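PDB 5WF2: uncharacterized protein from Equus caballus, which probably associates with the adaptor-like complex AP-4 and may thereby take part in vesicular trafficking of proteins at the trans-Golgi network. Local coordinates for residues 33-38 with 75-80; 98-103 with 128-133. One frame throughout, in Å; residues are numbered along the deposited sequence.

Contact 1. Residues 33-38 with 75-80; sequences TVTRGS and ECVQMR
R80 reaches from helix 75-89 to the C-terminal end of helix 25-35 and grips one carbonyl oxygen there, V34 O, side-on with two nitrogens. NE donates to V34 O at 2.9 Å and NH2 to the same oxygen at 3.1 Å; the N-H...O angles of 144° and 135° are bent, as expected when two donors share one acceptor, and both come from the same face of the carbonyl plane. The guanidinium lies with V34 C and T35 CA at its edge, while G37 CA and R36 O sit over one face. R80 CD lies 3.5 Å from T35 O, and the bend at chi3 of R80 (64°) then turns NE toward V34 O. Beside it, V77 CG2 rests 3.7 Å from T35 O, and C76 SG, anti to its own backbone N, approaches G37 O at 3.6 Å. R80 NH2 also forms a salt bridge with E46, and NH1 bonds to R39 O. An alanine in place of R80 would probably leave V34 O and R39 O without these donors and E46 without its salt-bridge partner. Through these bonds R80 links its own helix 75-89 to helix 25-35, helix 44-56 and the chain just after helix 25-35 in the VHS/ENTH-like domain.

Contact 2. Residues 98-103 with 128-133; sequences HILLLT and HFEASC
I99 meets F129 through its branch methyl: CG2, anti to the backbone N, comes to 3.6 Å from CE2, and the two side chains cross obliquely. One residue on, L100 carries the larger share of the contact, and L100 CA lies 5.9 Å from F129 CA, the closest such pair. Its side chain and that of F129 run alongside each other, pointing opposite ways, with CD1 of L100 3.9 Å from CB of F129. The other methyl of L100, CD2, turns to the backbone of helix 117-132, 3.8 Å from F129 O, and also touches C133 SG at 4.0 Å. A turn later T103 stands at about a right angle to F129 and brings OG1 to the ring edge, 3.7 Å from CD2. That hydroxyl is already committed: OG1 sits between the backbone N and the carbonyl carbon (chi1 61°), from where T103 OG1 donates to I99 O at 2.8 Å, above the carbonyl plane, and the same oxygen accepts T103 N. L63 of helix 59-68 touches both I99 and T103. The consecutive helices 96-111 and 117-132, the last pair in the modelled chain of the VHS/ENTH-like domain, run roughly antiparallel here, their segment axes 9.6 Å apart at 136°. With no hydrogen bond between the segments, the chemistry is chiefly apolar: methyls, a ring and a cysteine sulfur meet by dispersion and burial, and the one hydroxyl at the ring spends its proton within its own helix.

The centre of the chain lies between contacts 1 and 2, whose own centres are 22 Å apart and whose nearest atoms are about 11 Å apart, so neither touches the other. Both segments of contact 1 precede those of contact 2, and helix 75-89 is succeeded directly by helix 96-111. Helix 117-132 relates to both, since P117 and V118 at its start touch M79 of the 75-80 segment while its far end forms contact 2. Their chemistry differs, one centred on a charged side chain binding a backbone carbonyl, the other on apolar packing. Contact 1 joins helix 25-35 to helix 75-89, and contact 2 joins the last two helices to each other.

Contact 1. Residues 33-38 with 75-80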
# COMPACT_ATOMS: atom_id res chain seq x y z
N THR A 33 10.60 5.81 -0.90
CA THR A 33 11.60 4.80 -1.26
C THR A 33 10.95 3.59 -1.90
O THR A 33 11.36 3.14 -2.98
CB THR A 33 12.39 4.38 -0.01
OG1 THR A 33 13.36 5.37 0.31
CG2 THR A 33 13.13 3.05 -0.21
N VAL A 34 9.93 3.04 -1.25
CA VAL A 34 9.41 1.76 -1.72
C VAL A 34 8.73 1.89 -3.06
O VAL A 34 8.67 0.91 -3.83
CB VAL A 34 8.49 1.15 -0.66
CG1 VAL A 34 7.17 1.84 -0.64
CG2 VAL A 34 8.35 -0.32 -0.93
N THR A 35 8.20 3.07 -3.39
CA THR A 35 7.45 3.25 -4.63
C THR A 35 8.31 3.70 -5.81
O THR A 35 7.82 3.69 -6.93
CB THR A 35 6.30 4.26 -4.48
OG1 THR A 35 6.75 5.56 -4.09
CG2 THR A 35 5.26 3.76 -3.50
N ARG A 36 9.56 4.08 -5.60
CA ARG A 36 10.38 4.45 -6.74
C ARG A 36 11.06 3.20 -7.30
O ARG A 36 11.39 2.27 -6.56
CB ARG A 36 11.41 5.52 -6.36
CG ARG A 36 12.63 5.02 -5.55
CD ARG A 36 13.74 6.09 -5.48
NE ARG A 36 13.23 7.40 -5.03
CZ ARG A 36 13.38 7.90 -3.80
NH1 ARG A 36 14.04 7.23 -2.85
NH2 ARG A 36 12.86 9.10 -3.52
N GLY A 37 11.25 3.18 -8.59
CA GLY A 37 11.82 2.02 -9.24
C GLY A 37 11.07 1.72 -10.51
O GLY A 37 9.94 2.15 -10.73
N SER A 38 11.71 0.94 -11.37
CA SER A 38 11.20 0.70 -12.71
C SER A 38 10.42 -0.60 -12.83
O SER A 38 9.74 -0.80 -13.84
CB SER A 38 12.36 0.68 -13.70
OG SER A 38 13.42 -0.10 -13.16
N GLU A 75 1.42 4.34 -13.53
CA GLU A 75 1.03 2.95 -13.35
C GLU A 75 2.04 2.20 -12.50
O GLU A 75 1.66 1.38 -11.66
CB GLU A 75 0.87 2.29 -14.72
CG GLU A 75 0.37 0.88 -14.68
CD GLU A 75 0.30 0.24 -16.05
OE1 GLU A 75 1.37 0.05 -16.67
OE2 GLU A 75 -0.83 -0.07 -16.51
N CYS A 76 3.35 2.47 -12.69
CA CYS A 76 4.35 1.71 -11.95
C CYS A 76 4.33 2.09 -10.47
O CYS A 76 4.45 1.22 -9.60
CB CYS A 76 5.76 1.92 -12.53
SG CYS A 76 6.94 0.70 -11.96
N VAL A 77 4.14 3.36 -10.16
CA VAL A 77 4.09 3.75 -8.76
C VAL A 77 2.85 3.15 -8.10
O VAL A 77 2.91 2.68 -6.96
CB VAL A 77 4.12 5.28 -8.62
CG1 VAL A 77 3.69 5.72 -7.24
CG2 VAL A 77 5.54 5.82 -8.92
N GLN A 78 1.71 3.13 -8.82
CA GLN A 78 0.51 2.51 -8.27
C GLN A 78 0.74 1.04 -7.99
O GLN A 78 0.31 0.52 -6.95
CB GLN A 78 -0.66 2.67 -9.23
CG GLN A 78 -1.26 4.07 -9.31
CD GLN A 78 -2.46 4.10 -10.23
OE1 GLN A 78 -2.42 3.57 -11.34
NE2 GLN A 78 -3.55 4.69 -9.76
N MET A 79 1.40 0.33 -8.92
CA MET A 79 1.65 -1.10 -8.74
C MET A 79 2.53 -1.36 -7.52
O MET A 79 2.23 -2.23 -6.71
CB MET A 79 2.28 -1.69 -10.01
CG MET A 79 1.29 -1.83 -11.16
SD MET A 79 0.08 -3.15 -10.92
CE MET A 79 1.10 -4.61 -11.01
N ARG A 80 3.59 -0.57 -7.36
CA ARG A 80 4.49 -0.77 -6.22
C ARG A 80 3.80 -0.41 -4.92
O ARG A 80 4.01 -1.08 -3.90
CB ARG A 80 5.78 0.03 -6.41
CG ARG A 80 6.62 -0.45 -7.62
CD ARG A 80 7.93 0.32 -7.75
NE ARG A 80 8.81 0.09 -6.62
CZ ARG A 80 9.67 -0.90 -6.52
NH1 ARG A 80 9.79 -1.76 -7.50
NH2 ARG A 80 10.43 -1.03 -5.43

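Contact 2. Residues 98-103 with 128-133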
# COMPACT_ATOMS: atom_id res chain seq x y z
N HIS A 98 -8.51 -3.90 10.25
CA HIS A 98 -8.16 -2.49 10.27
C HIS A 98 -7.52 -2.05 8.96
O HIS A 98 -7.80 -0.96 8.46
CB HIS A 98 -7.24 -2.20 11.45
CG HIS A 98 -7.23 -0.77 11.90
ND1 HIS A 98 -6.63 -0.37 13.08
CD2 HIS A 98 -7.72 0.35 11.33
CE1 HIS A 98 -6.76 0.94 13.22
NE2 HIS A 98 -7.41 1.40 12.16
N ILE A 99 -6.66 -2.89 8.39
CA ILE A 99 -6.12 -2.57 7.07
C ILE A 99 -7.25 -2.48 6.05
O ILE A 99 -7.28 -1.55 5.23
CB ILE A 99 -5.04 -3.58 6.65
CG1 ILE A 99 -3.84 -3.43 7.60
CG2 ILE A 99 -4.49 -3.22 5.28
CD1 ILE A 99 -2.72 -4.39 7.33
N LEU A 100 -8.24 -3.37 6.15
CA LEU A 100 -9.37 -3.32 5.23
C LEU A 100 -10.17 -2.04 5.42
O LEU A 100 -10.53 -1.37 4.45
CB LEU A 100 -10.25 -4.52 5.41
CG LEU A 100 -11.55 -4.61 4.59
CD1 LEU A 100 -11.30 -4.48 3.10
CD2 LEU A 100 -12.21 -5.90 4.93
N LEU A 101 -10.50 -1.71 6.67
CA LEU A 101 -11.20 -0.46 6.94
C LEU A 101 -10.51 0.72 6.28
O LEU A 101 -11.17 1.57 5.67
CB LEU A 101 -11.31 -0.26 8.45
CG LEU A 101 -12.03 0.97 8.97
CD1 LEU A 101 -12.47 0.64 10.36
CD2 LEU A 101 -11.15 2.21 8.98
N LEU A 102 -9.18 0.80 6.39
CA LEU A 102 -8.48 1.94 5.83
C LEU A 102 -8.36 1.88 4.31
O LEU A 102 -8.36 2.94 3.66
CB LEU A 102 -7.08 2.04 6.43
CG LEU A 102 -7.10 2.25 7.96
CD1 LEU A 102 -5.71 1.99 8.55
CD2 LEU A 102 -7.59 3.66 8.28
N THR A 103 -8.23 0.71 3.72
CA THR A 103 -7.93 0.63 2.29
C THR A 103 -9.15 0.38 1.43
O THR A 103 -9.07 0.56 0.20
CB THR A 103 -6.88 -0.46 2.01
OG1 THR A 103 -7.38 -1.73 2.40
CG2 THR A 103 -5.59 -0.18 2.76
N HIS A 128 -8.85 -10.52 -0.98
CA HIS A 128 -8.13 -11.19 0.09
C HIS A 128 -8.49 -10.61 1.46
O HIS A 128 -8.82 -11.35 2.39
CB HIS A 128 -6.64 -11.08 -0.19
CG HIS A 128 -5.80 -11.82 0.80
ND1 HIS A 128 -5.61 -13.19 0.73
CD2 HIS A 128 -5.21 -11.41 1.94
CE1 HIS A 128 -4.85 -13.57 1.74
NE2 HIS A 128 -4.60 -12.52 2.50
N PHE A 129 -8.46 -9.28 1.59
CA PHE A 129 -8.78 -8.66 2.88
C PHE A 129 -10.23 -8.94 3.27
O PHE A 129 -10.51 -9.23 4.44
CB PHE A 129 -8.52 -7.15 2.82
CG PHE A 129 -7.07 -6.74 2.64
CD1 PHE A 129 -6.02 -7.62 2.87
CD2 PHE A 129 -6.76 -5.40 2.38
CE1 PHE A 129 -4.71 -7.22 2.74
CE2 PHE A 129 -5.44 -4.98 2.25
CZ PHE A 129 -4.41 -5.87 2.43
N GLU A 130 -11.15 -8.94 2.30
CA GLU A 130 -12.55 -9.24 2.59
C GLU A 130 -12.72 -10.69 3.06
O GLU A 130 -13.49 -10.97 3.98
CB GLU A 130 -13.39 -8.95 1.35
CG GLU A 130 -13.55 -7.47 1.07
CD GLU A 130 -14.39 -7.16 -0.13
OE1 GLU A 130 -14.55 -8.02 -1.03
OE2 GLU A 130 -14.87 -6.01 -0.19
N ALA A 131 -11.98 -11.61 2.44
CA ALA A 131 -12.09 -13.02 2.80
C ALA A 131 -11.63 -13.28 4.22
O ALA A 131 -12.27 -14.06 4.95
CB ALA A 131 -11.26 -13.84 1.82
N SER A 132 -10.54 -12.65 4.64
CA SER A 132 -10.05 -12.83 6.00
C SER A 132 -11.04 -12.35 7.05
O SER A 132 -11.01 -12.84 8.18
CB SER A 132 -8.73 -12.11 6.16
OG SER A 132 -7.87 -12.43 5.08
N CYS A 133 -11.91 -11.41 6.71
CA CYS A 133 -12.93 -10.96 7.64
C CYS A 133 -14.30 -11.58 7.32
O CYS A 133 -14.40 -12.74 6.91
CB CYS A 133 -13.00 -9.43 7.62
SG CYS A 133 -11.33 -8.65 7.77